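Local coordinates for phenylacetic acid degradation protein PaaI (Thermus thermophilus HB8, PDB 1WN3) that binds coenzyme A and probably hydrolyses acyl-CoA thioesters, at residues 94-99 and 112-117. Sequence-based numbering, arbitrary orientation.
Sequences ATYRVE and GTVFRL. With HXC (hexanoyl-coenzyme A), chain J.
A94 and V114 face each other as an antiparallel hydrogen-bonded pair, and the two bonds that join them are unequal. V114 N reaches A94 O at 2.7 Å, almost in line with the carbonyl, whereas A94 N meets V114 O at 3.3 Å, tilted 33° from the carbonyl plane. On the face these two residues share, CB of A94 rests against V114 CG2, 3.7 Å away. CG1 of V114 is anti to the carbonyl carbon, which places CG2 between the backbone N and the carbonyl carbon, where it meets A94 CB and also comes up to the edge of the Y96 ring near CE1.

Two residues along, G112 and Y96 form the second hydrogen-bonded pair, more evenly matched: Y96 N to G112 O is 2.7 Å and G112 N to Y96 O is 2.9 Å. The carbonyl oxygen of G112 does double duty, taking a CA-H...O contact from T95 CA as well, and it lies near the plane of the Y96 ring, at the edge.

Here the strands 93-102 and 105-116 form a hairpin within the antiparallel sheet of the hot-dog fold, the sheet that wraps around helix 40-55. The face bearing A94, Y96 and V114 turns to that helix: V114 packs on F51 and S55, and Y96 also touches S55.

T95 and T113 form the non-hydrogen-bonded pair between, with CA atoms 4.1 Å apart, and put their side chains on the other face. The same rotamer on both (chi1 -59° and -64°) turns each OG1 to the other, and OG1 of T95 and OG1 of T113 are hydrogen-bonded at 2.8 Å, with either able to donate. This face meets the second subunit, F71 of which packs on T95 and R67 of which packs on T113. Farther along the strand, CPB of hexanoyl-coenzyme A lies over the centre of one face of the F115 ring, 4.3 Å from the ring plane.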
loop_
_atom_site.group_PDB
_atom_site.type_symbol
_atom_site.label_atom_id
_atom_site.label_comp_id
_atom_site.label_asym_id
_atom_site.label_seq_id
_atom_site.Cartn_x
_atom_site.Cartn_y
_atom_site.Cartn_z
ATOM N N ALA A 94 -6.109 0.918 -14.025
ATOM C CA ALA A 94 -5.463 -0.344 -14.327
ATOM C C ALA A 94 -4.435 -0.611 -13.244
ATOM O O ALA A 94 -3.851 0.317 -12.679
ATOM C CB ALA A 94 -4.800 -0.291 -15.699
ATOM N N THR A 95 -4.215 -1.882 -12.949
ATOM C CA THR A 95 -3.270 -2.249 -11.912
ATOM C C THR A 95 -2.238 -3.234 -12.439
ATOM O O THR A 95 -2.564 -4.145 -13.201
ATOM C CB THR A 95 -4.024 -2.838 -10.712
ATOM O OG1 THR A 95 -4.952 -1.859 -10.227
ATOM C CG2 THR A 95 -3.064 -3.218 -9.598
ATOM N N TYR A 96 -0.989 -3.042 -12.031
ATOM C CA TYR A 96 0.094 -3.900 -12.479
ATOM C C TYR A 96 0.969 -4.412 -11.352
ATOM O O TYR A 96 1.196 -3.723 -10.355
ATOM C CB TYR A 96 0.982 -3.149 -13.480
ATOM C CG TYR A 96 0.229 -2.625 -14.677
ATOM C CD1 TYR A 96 -0.624 -1.523 -14.563
ATOM C CD2 TYR A 96 0.321 -3.264 -15.910
ATOM C CE1 TYR A 96 -1.369 -1.082 -15.647
ATOM C CE2 TYR A 96 -0.422 -2.830 -17.005
ATOM C CZ TYR A 96 -1.264 -1.744 -16.867
ATOM O OH TYR A 96 -2.019 -1.338 -17.939
ATOM N N ARG A 97 1.453 -5.634 -11.520
ATOM C CA ARG A 97 2.367 -6.227 -10.561
ATOM C C ARG A 97 3.726 -6.185 -11.237
ATOM O O ARG A 97 3.852 -6.550 -12.409
ATOM C CB ARG A 97 2.007 -7.686 -10.254
ATOM C CG ARG A 97 3.200 -8.482 -9.714
ATOM C CD ARG A 97 2.845 -9.887 -9.222
ATOM N NE ARG A 97 2.128 -10.695 -10.206
ATOM C CZ ARG A 97 0.817 -10.915 -10.172
ATOM N NH1 ARG A 97 0.081 -10.383 -9.201
ATOM N NH2 ARG A 97 0.242 -11.678 -11.093
ATOM N N VAL A 98 4.737 -5.718 -10.514
ATOM C CA VAL A 98 6.079 -5.672 -11.064
ATOM C C VAL A 98 7.039 -6.382 -10.130
ATOM O O VAL A 98 7.176 -6.012 -8.959
ATOM C CB VAL A 98 6.601 -4.236 -11.252
ATOM C CG1 VAL A 98 8.000 -4.287 -11.854
ATOM C CG2 VAL A 98 5.652 -3.433 -12.136
ATOM N N GLU A 99 7.701 -7.405 -10.651
ATOM C CA GLU A 99 8.662 -8.149 -9.856
ATOM C C GLU A 99 10.054 -7.654 -10.183
ATOM O O GLU A 99 10.409 -7.495 -11.355
ATOM C CB GLU A 99 8.575 -9.638 -10.156
ATOM C CG GLU A 99 7.202 -10.234 -9.922
ATOM C CD GLU A 99 7.209 -11.737 -10.059
ATOM O OE1 GLU A 99 7.784 -12.238 -11.049
ATOM O OE2 GLU A 99 6.636 -12.417 -9.180
ATOM N N GLY A 112 1.105 -1.467 -8.542
ATOM C CA GLY A 112 0.703 -0.117 -8.881
ATOM C C GLY A 112 -0.589 0.007 -9.656
ATOM O O GLY A 112 -0.958 -0.871 -10.441
ATOM N N THR A 113 -1.280 1.115 -9.420
ATOM C CA THR A 113 -2.526 1.400 -10.096
ATOM C C THR A 113 -2.433 2.756 -10.792
ATOM O O THR A 113 -1.954 3.730 -10.212
ATOM C CB THR A 113 -3.697 1.412 -9.103
ATOM O OG1 THR A 113 -3.859 0.099 -8.550
ATOM C CG2 THR A 113 -4.984 1.834 -9.796
ATOM N N VAL A 114 -2.878 2.808 -12.042
ATOM C CA VAL A 114 -2.850 4.048 -12.799
ATOM C C VAL A 114 -4.246 4.582 -13.038
ATOM O O VAL A 114 -5.242 3.865 -12.916
ATOM C CB VAL A 114 -2.195 3.881 -14.197
ATOM C CG1 VAL A 114 -0.720 3.555 -14.056
ATOM C CG2 VAL A 114 -2.926 2.798 -14.995
ATOM N N PHE A 115 -4.293 5.862 -13.377
ATOM C CA PHE A 115 -5.525 6.557 -13.694
ATOM C C PHE A 115 -5.388 6.758 -15.206
ATOM O O PHE A 115 -4.397 7.322 -15.671
ATOM C CB PHE A 115 -5.558 7.893 -12.943
ATOM C CG PHE A 115 -6.735 8.762 -13.278
ATOM C CD1 PHE A 115 -6.763 9.498 -14.461
ATOM C CD2 PHE A 115 -7.807 8.868 -12.399
ATOM C CE1 PHE A 115 -7.841 10.333 -14.761
ATOM C CE2 PHE A 115 -8.892 9.698 -12.688
ATOM C CZ PHE A 115 -8.908 10.433 -13.873
ATOM N N ARG A 116 -6.356 6.273 -15.973
ATOM C CA ARG A 116 -6.289 6.394 -17.428
ATOM C C ARG A 116 -6.922 7.682 -17.937
ATOM O O ARG A 116 -8.144 7.809 -17.971
ATOM C CB ARG A 116 -6.957 5.176 -18.075
ATOM C CG ARG A 116 -6.331 3.851 -17.650
ATOM C CD ARG A 116 -6.981 2.673 -18.351
ATOM N NE ARG A 116 -6.808 2.758 -19.798
ATOM C CZ ARG A 116 -7.444 1.993 -20.679
ATOM N NH1 ARG A 116 -8.307 1.073 -20.270
ATOM N NH2 ARG A 116 -7.209 2.148 -21.975
ATOM N N LEU A 117 -6.080 8.636 -18.332
ATOM C CA LEU A 117 -6.547 9.929 -18.828
ATOM C C LEU A 117 -7.481 9.784 -20.022
ATOM O O LEU A 117 -7.184 8.939 -20.887
ATOM C CB LEU A 117 -5.351 10.803 -19.221
ATOM C CG LEU A 117 -4.388 11.213 -18.099
ATOM C CD1 LEU A 117 -3.168 11.918 -18.682
ATOM C CD2 LEU A 117 -5.115 12.126 -17.120
HETATM C C2 HXC J . 0.008 21.252 -14.050
HETATM C C4 HXC J . -1.836 19.832 -13.434
HETATM C C5 HXC J . -1.809 19.253 -14.741
HETATM C C6 HXC J . -0.853 19.730 -15.625
HETATM C C8 HXC J . -3.382 18.324 -13.609
HETATM N N9 HXC J . -2.860 19.206 -12.743
HETATM N N7 HXC J . -2.807 18.295 -14.819
HETATM N N3 HXC J . -0.922 20.801 -13.164
HETATM N N1 HXC J . 0.038 20.706 -15.294
HETATM N N6 HXC J . -0.823 19.182 -16.873
HETATM C "C1'" HXC J . -3.418 19.326 -11.396
HETATM C "C2'" HXC J . -4.714 20.118 -11.193
HETATM O "O2'" HXC J . -4.498 21.513 -11.450
HETATM C "C3'" HXC J . -4.943 19.871 -9.705
HETATM O "O3'" HXC J . -4.053 20.665 -8.876
HETATM C "C4'" HXC J . -4.602 18.367 -9.640
HETATM O "O4'" HXC J . -3.546 18.163 -10.576
HETATM C "C5'" HXC J . -5.789 17.414 -9.974
HETATM O "O5'" HXC J . -6.290 17.471 -11.352
HETATM P P1 HXC J . -7.804 17.544 -11.739
HETATM O O11 HXC J . -7.955 18.673 -12.780
HETATM O O12 HXC J . -8.718 17.729 -10.497
HETATM O O6 HXC J . -8.220 16.229 -12.473
HETATM P P2 HXC J . -8.087 14.730 -12.031
HETATM O O21 HXC J . -8.526 13.878 -13.251
HETATM O O22 HXC J . -9.021 14.504 -10.828
HETATM O O7 HXC J . -6.621 14.325 -11.637
HETATM C CPB HXC J . -6.299 12.940 -11.280
HETATM C CPA HXC J . -4.829 12.672 -11.620
HETATM C CP7 HXC J . -4.066 13.708 -10.764
HETATM C CP9 HXC J . -4.722 12.868 -13.159
HETATM C CP8 HXC J . -4.493 11.209 -11.272
HETATM O OP3 HXC J . -4.255 13.414 -9.373
HETATM C CP6 HXC J . -2.574 13.852 -11.049
HETATM O OP2 HXC J . -2.156 14.584 -11.941
HETATM N NP2 HXC J . -1.795 13.113 -10.236
HETATM C CP5 HXC J . -0.345 13.132 -10.363
HETATM C CP4 HXC J . 0.187 12.024 -11.261
HETATM C CP3 HXC J . 1.697 12.013 -11.175
HETATM O OP1 HXC J . 2.356 13.051 -11.189
HETATM N NP1 HXC J . 2.197 10.764 -11.081
HETATM C CP2 HXC J . 3.594 10.325 -10.975
HETATM C CP1 HXC J . 4.533 11.000 -11.975
HETATM S S HXC J . 4.099 10.807 -13.772
HETATM P P3 HXC J . -4.717 21.830 -8.058
HETATM O O31 HXC J . -5.984 21.333 -7.297
HETATM O O32 HXC J . -5.112 22.955 -9.057
HETATM O O33 HXC J . -3.652 22.302 -7.034
HETATM C CM1 HXC J . 3.379 9.237 -14.217
HETATM C CM2 HXC J . 3.073 8.924 -15.660
HETATM C CM3 HXC J . 4.035 7.829 -16.151
HETATM O OM2 HXC J . 3.162 8.402 -13.350
HETATM C CM4 HXC J . 5.474 8.348 -16.302
HETATM C CM5 HXC J . 6.516 7.587 -15.448
HETATM C CM6 HXC J . 6.547 7.979 -13.985
#